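Local coordinates for aspartate aminotransferase, mitochondrial (Trypanosoma brucei brucei, PDB 4W5K), which probably catalyses the reversible, pyridoxal phosphate-dependent transfer of an amino group between L-aspartate and 2-oxoglutarate as a homodimer, at residues N181-D186 against Q343-Y349; L33-R39 against R373-L379. The protein carries 1 engineered substitution. All blocks are in the same frame, centred on the assembly; numbering follows the deposited sequence.

Interaction 1 of 2, residues N181-D186 against Q343-Y349. With PLP (pyridoxal-5'-phosphate), chain C.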
# COMPACT_ATOMS: atom_id res chain seq x y z
N ASN A 181 -0.69 -7.63 21.57
CA ASN A 181 -1.79 -8.25 20.84
C ASN A 181 -1.33 -9.69 20.58
O ASN A 181 -0.33 -9.93 19.88
CB ASN A 181 -2.07 -7.46 19.54
CG ASN A 181 -3.21 -8.02 18.69
OD1 ASN A 181 -3.73 -9.11 18.94
ND2 ASN A 181 -3.58 -7.28 17.67
N PRO A 182 -2.08 -10.68 21.08
CA PRO A 182 -3.48 -10.71 21.49
C PRO A 182 -3.78 -10.76 23.00
O PRO A 182 -4.96 -10.84 23.34
CB PRO A 182 -3.97 -12.00 20.84
CG PRO A 182 -2.79 -12.94 21.08
CD PRO A 182 -1.54 -12.05 20.96
N THR A 183 -2.78 -10.72 23.87
CA THR A 183 -3.04 -11.05 25.28
C THR A 183 -3.34 -9.84 26.16
O THR A 183 -3.99 -9.99 27.20
CB THR A 183 -1.85 -11.79 25.91
OG1 THR A 183 -0.78 -10.85 26.12
CG2 THR A 183 -1.38 -12.92 25.00
N GLY A 184 -2.87 -8.66 25.76
CA GLY A 184 -2.98 -7.49 26.62
C GLY A 184 -1.91 -7.46 27.72
O GLY A 184 -1.84 -6.51 28.50
N VAL A 185 -1.08 -8.50 27.79
CA VAL A 185 -0.07 -8.58 28.86
C VAL A 185 1.17 -7.75 28.51
O VAL A 185 1.83 -8.04 27.51
CB VAL A 185 0.34 -10.05 29.08
CG1 VAL A 185 1.58 -10.17 30.04
CG2 VAL A 185 -0.86 -10.83 29.59
N ASP A 186 1.45 -6.71 29.30
CA ASP A 186 2.60 -5.81 29.06
C ASP A 186 3.59 -5.86 30.23
O ASP A 186 3.18 -5.75 31.39
CB ASP A 186 2.19 -4.34 28.93
CG ASP A 186 1.46 -4.03 27.65
OD1 ASP A 186 1.48 -4.88 26.74
OD2 ASP A 186 0.90 -2.90 27.58
N GLN A 343 -4.15 -6.37 32.38
CA GLN A 343 -3.92 -6.27 30.93
C GLN A 343 -4.26 -4.88 30.38
O GLN A 343 -5.10 -4.16 30.92
CB GLN A 343 -4.75 -7.35 30.22
CG GLN A 343 -4.26 -8.77 30.36
CD GLN A 343 -5.34 -9.76 29.99
OE1 GLN A 343 -6.40 -9.37 29.49
NE2 GLN A 343 -5.10 -11.04 30.24
N VAL A 344 -3.61 -4.52 29.26
CA VAL A 344 -3.73 -3.19 28.66
C VAL A 344 -4.16 -3.28 27.20
O VAL A 344 -3.60 -4.04 26.42
CB VAL A 344 -2.37 -2.44 28.76
CG1 VAL A 344 -2.40 -1.09 28.03
CG2 VAL A 344 -1.96 -2.26 30.23
N GLY A 345 -5.17 -2.48 26.83
CA GLY A 345 -5.54 -2.34 25.43
C GLY A 345 -6.79 -3.11 25.04
O GLY A 345 -7.49 -3.69 25.90
N MET A 346 -7.04 -3.14 23.73
CA MET A 346 -8.30 -3.68 23.20
C MET A 346 -8.44 -5.18 23.27
O MET A 346 -9.55 -5.69 23.21
CB MET A 346 -8.47 -3.27 21.73
CG MET A 346 -8.96 -1.89 21.53
SD MET A 346 -9.40 -1.71 19.79
CE MET A 346 -7.79 -1.48 19.00
N MET A 347 -7.32 -5.90 23.37
CA MET A 347 -7.36 -7.36 23.35
C MET A 347 -7.04 -7.96 24.69
O MET A 347 -6.04 -7.58 25.32
CB MET A 347 -6.37 -7.92 22.33
CG MET A 347 -6.56 -7.41 20.95
SD MET A 347 -8.14 -7.99 20.35
CE MET A 347 -8.21 -7.13 18.79
N ALA A 348 -7.87 -8.89 25.13
CA ALA A 348 -7.66 -9.52 26.43
C ALA A 348 -7.61 -11.03 26.31
O ALA A 348 -8.50 -11.63 25.73
CB ALA A 348 -8.78 -9.11 27.41
N TYR A 349 -6.57 -11.67 26.86
CA TYR A 349 -6.63 -13.12 26.98
C TYR A 349 -7.42 -13.39 28.27
O TYR A 349 -6.93 -13.14 29.37
CB TYR A 349 -5.24 -13.77 27.00
CG TYR A 349 -4.89 -14.52 25.71
CD1 TYR A 349 -4.20 -15.73 25.75
CD2 TYR A 349 -5.26 -14.02 24.46
CE1 TYR A 349 -3.87 -16.42 24.57
CE2 TYR A 349 -4.95 -14.71 23.29
CZ TYR A 349 -4.26 -15.91 23.36
OH TYR A 349 -3.94 -16.58 22.18
N1 PLP C . 1.08 -5.04 14.87
C2 PLP C . 0.17 -5.23 15.88
C2A PLP C . 0.66 -5.72 17.20
C3 PLP C . -1.19 -4.97 15.66
O3 PLP C . -2.12 -5.17 16.64
C4 PLP C . -1.61 -4.51 14.42
C4A PLP C . -3.03 -4.02 14.30
O4A PLP C . -3.94 -4.85 14.21
C5 PLP C . -0.68 -4.31 13.40
C6 PLP C . 0.67 -4.57 13.64
C5A PLP C . -1.12 -3.83 12.03
O4P PLP C . -1.41 -2.46 12.04
P PLP C . -1.75 -1.68 10.75
O1P PLP C . -3.23 -1.67 10.51
O2P PLP C . -1.03 -2.29 9.57
O3P PLP C . -1.25 -0.28 11.01

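Interaction 2 of 2, residues L33-R39 against R373-L379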
# COMPACT_ATOMS: atom_id res chain seq x y z
N LEU A 33 -17.21 -10.08 20.14
CA LEU A 33 -15.98 -9.78 20.85
C LEU A 33 -14.77 -10.28 20.06
O LEU A 33 -13.76 -10.70 20.62
CB LEU A 33 -16.00 -10.40 22.25
CG LEU A 33 -17.14 -9.91 23.16
CD1 LEU A 33 -17.01 -10.53 24.55
CD2 LEU A 33 -17.11 -8.39 23.27
N SER A 34 -14.89 -10.23 18.73
CA SER A 34 -13.82 -10.72 17.87
C SER A 34 -13.26 -9.60 17.00
O SER A 34 -12.36 -9.83 16.19
CB SER A 34 -14.32 -11.86 17.00
OG SER A 34 -15.12 -11.37 15.93
N ILE A 35 -13.80 -8.40 17.17
CA ILE A 35 -13.44 -7.28 16.30
C ILE A 35 -12.02 -6.81 16.51
O ILE A 35 -11.41 -7.04 17.55
CB ILE A 35 -14.40 -6.09 16.49
CG1 ILE A 35 -14.30 -5.54 17.91
CG2 ILE A 35 -15.84 -6.51 16.22
CD1 ILE A 35 -14.98 -4.21 18.07
N GLY A 36 -11.47 -6.15 15.50
CA GLY A 36 -10.08 -5.74 15.55
C GLY A 36 -9.89 -4.24 15.66
O GLY A 36 -8.75 -3.77 15.64
N VAL A 37 -10.99 -3.50 15.78
CA VAL A 37 -10.93 -2.04 15.75
C VAL A 37 -11.67 -1.40 16.94
O VAL A 37 -12.51 -2.04 17.58
CB VAL A 37 -11.52 -1.47 14.43
CG1 VAL A 37 -10.60 -1.77 13.25
CG2 VAL A 37 -12.89 -2.03 14.16
N TYR A 38 -11.35 -0.14 17.23
CA TYR A 38 -12.04 0.55 18.32
C TYR A 38 -13.51 0.81 17.99
O TYR A 38 -13.89 1.01 16.82
CB TYR A 38 -11.34 1.89 18.65
CG TYR A 38 -11.96 2.60 19.85
CD1 TYR A 38 -11.73 2.14 21.15
CD2 TYR A 38 -12.77 3.72 19.68
CE1 TYR A 38 -12.32 2.78 22.25
CE2 TYR A 38 -13.36 4.37 20.78
CZ TYR A 38 -13.12 3.89 22.06
OH TYR A 38 -13.71 4.53 23.14
N ARG A 39 -14.33 0.81 19.04
CA ARG A 39 -15.74 1.22 18.98
C ARG A 39 -16.03 2.12 20.20
O ARG A 39 -15.40 1.94 21.24
CB ARG A 39 -16.67 0.00 19.03
CG ARG A 39 -16.58 -0.89 17.81
CD ARG A 39 -17.26 -0.19 16.67
NE ARG A 39 -17.36 -0.98 15.45
CZ ARG A 39 -16.54 -0.85 14.40
NH1 ARG A 39 -15.53 0.02 14.43
NH2 ARG A 39 -16.75 -1.58 13.32
N ARG A 373 -9.35 -15.10 23.40
CA ARG A 373 -9.10 -13.67 23.20
C ARG A 373 -10.42 -12.94 23.05
O ARG A 373 -11.24 -13.29 22.22
CB ARG A 373 -8.25 -13.40 21.95
CG ARG A 373 -8.11 -11.91 21.66
CD ARG A 373 -7.60 -11.62 20.24
NE ARG A 373 -8.48 -12.08 19.17
CZ ARG A 373 -9.31 -11.32 18.46
NH1 ARG A 373 -9.45 -10.02 18.72
NH2 ARG A 373 -10.04 -11.85 17.49
N ALA A 374 -10.62 -11.91 23.86
CA ALA A 374 -11.80 -11.07 23.73
C ALA A 374 -11.36 -9.68 23.31
O ALA A 374 -10.42 -9.13 23.87
CB ALA A 374 -12.60 -11.02 25.03
N ALA A 375 -12.01 -9.14 22.30
CA ALA A 375 -11.81 -7.76 21.91
C ALA A 375 -12.72 -6.92 22.78
O ALA A 375 -13.93 -6.92 22.58
CB ALA A 375 -12.11 -7.56 20.44
N VAL A 376 -12.15 -6.21 23.75
CA VAL A 376 -12.99 -5.53 24.73
C VAL A 376 -13.61 -4.24 24.18
O VAL A 376 -14.55 -3.69 24.77
CB VAL A 376 -12.22 -5.21 26.03
CG1 VAL A 376 -11.77 -6.51 26.72
CG2 VAL A 376 -11.02 -4.33 25.77
N SER A 377 -13.11 -3.76 23.05
CA SER A 377 -13.77 -2.64 22.37
C SER A 377 -15.23 -2.97 22.02
O SER A 377 -16.06 -2.07 21.83
CB SER A 377 -12.99 -2.25 21.11
OG SER A 377 -12.73 -3.39 20.31
N GLY A 378 -15.56 -4.25 21.94
CA GLY A 378 -16.92 -4.66 21.64
C GLY A 378 -17.81 -4.65 22.89
O GLY A 378 -19.04 -4.78 22.80
N LEU A 379 -17.17 -4.50 24.05
CA LEU A 379 -17.88 -4.36 25.33
C LEU A 379 -18.26 -2.90 25.57
O LEU A 379 -17.48 -1.99 25.28
CB LEU A 379 -17.01 -4.85 26.50
CG LEU A 379 -16.86 -6.34 26.79
CD1 LEU A 379 -15.95 -6.57 28.00
CD2 LEU A 379 -18.20 -7.02 26.99
O HOH W 1 -11.90 -12.64 19.72

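Interaction 1 of 2, residues N181-D186 against Q343-Y349
The ring of Tyr349 receives the methyl of Thr183 over one face: CG2 stands 4.0 Å from the ring centroid and 12° off its normal, a CH-pi contact. Towards the hydroxyl end, Pro182 CG packs 3.6 Å from Tyr349 CE2, while Pro182 O approaches CD2 obliquely. The Tyr349 ring also meets Tyr148 edge to face. Between the backbones, Tyr349 N donates to Thr183 O (3.1 Å) from above the carbonyl plane, and Val344 N reaches a lone pair of Gly184 O at 2.8 Å. Gln343 runs extended beyond CG and gives NE2 to Tyr349 O (2.9 Å) almost in its own amide plane. Thr183 OG1 accepts from Val185 N, forming an ST turn, and bonds to His180. Gly184 CA lies only 3.3 Å from Met347 O, leaving little room there. Pro182 O is buried without a polar partner, against Met347 CB. With CG anti to the backbone N (chi1 -180°), the Asn181 amide turns to the cofactor, and ND2 donates to PLP O3 at 2.8 Å. An N-H on this phenolic oxygen would be expected to stabilise its phenolate form, in keeping with the role of this asparagine in the aminotransferase family.

Interaction 2 of 2, residues L33-R39 against R373-L379
Leu33 packs on Ala374, Ala375 and Leu379. Its CB sits beside strand 373-375, with Ala374 CB 4.4 Å away, and CG is anti to the carbonyl carbon (chi1 -60°), which carries the branch over the turn that follows the strand. There CD2 does the touching: it meets Ala375 O at 3.6 Å, the backbone of Gly378, and Leu379 CG. The backbone of the same residue is held as well, since Leu33 O accepts from Ala375 N at 2.9 Å in a nearly straight bond. A water also donates to Leu33 O and to Arg373 O, and it sits over one face of the Arg373 guanidinium, toward its rim.

That guanidinium presents its edge to the loop. NH2 gives a weak hydrogen bond to Ser34 O (3.3 Å), and Ile35 O lies near the same plane; NE is weakly bonded to Thr369. Ile35 O, buried with no polar partner, packs on Ala375 CB at 3.0 Å. The side chain of Ile35 reaches over Ala375 CB with CG1 and touches Ser377 OG with CD1 (3.3 Å). Ser377 OG in turn donates to Val37 O, 3.1 Å away, from above the carbonyl plane. Further on, Arg39 CB rests on Ser377 O at 3.5 Å, while its guanidinium leaves for a salt bridge with Asp61 of the second subunit.

The N-terminal loop thus fits against the strand and 3-10 turn beside the active site of a fold-type I aminotransferase. In relatives, the arginine at the position of Arg373 receives the substrate α-carboxylate, and its closeness to Asn181 is consistent with that role here.

The two contacts meet in one small antiparallel sheet, their centres about 11 Å apart. Strand 347-349 of interaction 1 pairs with strand 373-375 of interaction 2, the backbone bonds including Ala348 O to Ala374 N (2.8 Å) within the strands and Met346 O to Val376 N (2.7 Å) just beyond them. Along the chain the order is 33-39, 181-186, 343-349, 373-379, which nests interaction 1 inside the loop closed by interaction 2. The 181-186 loop follows strand 172-176 of the large mixed sheet, whereas 33-39 comes from near the N-terminus. Together the contacts tie cofactor-side loop, C-terminal strands and N-terminal loop around the active site, Met347 packing against both Arg373 and Ile35.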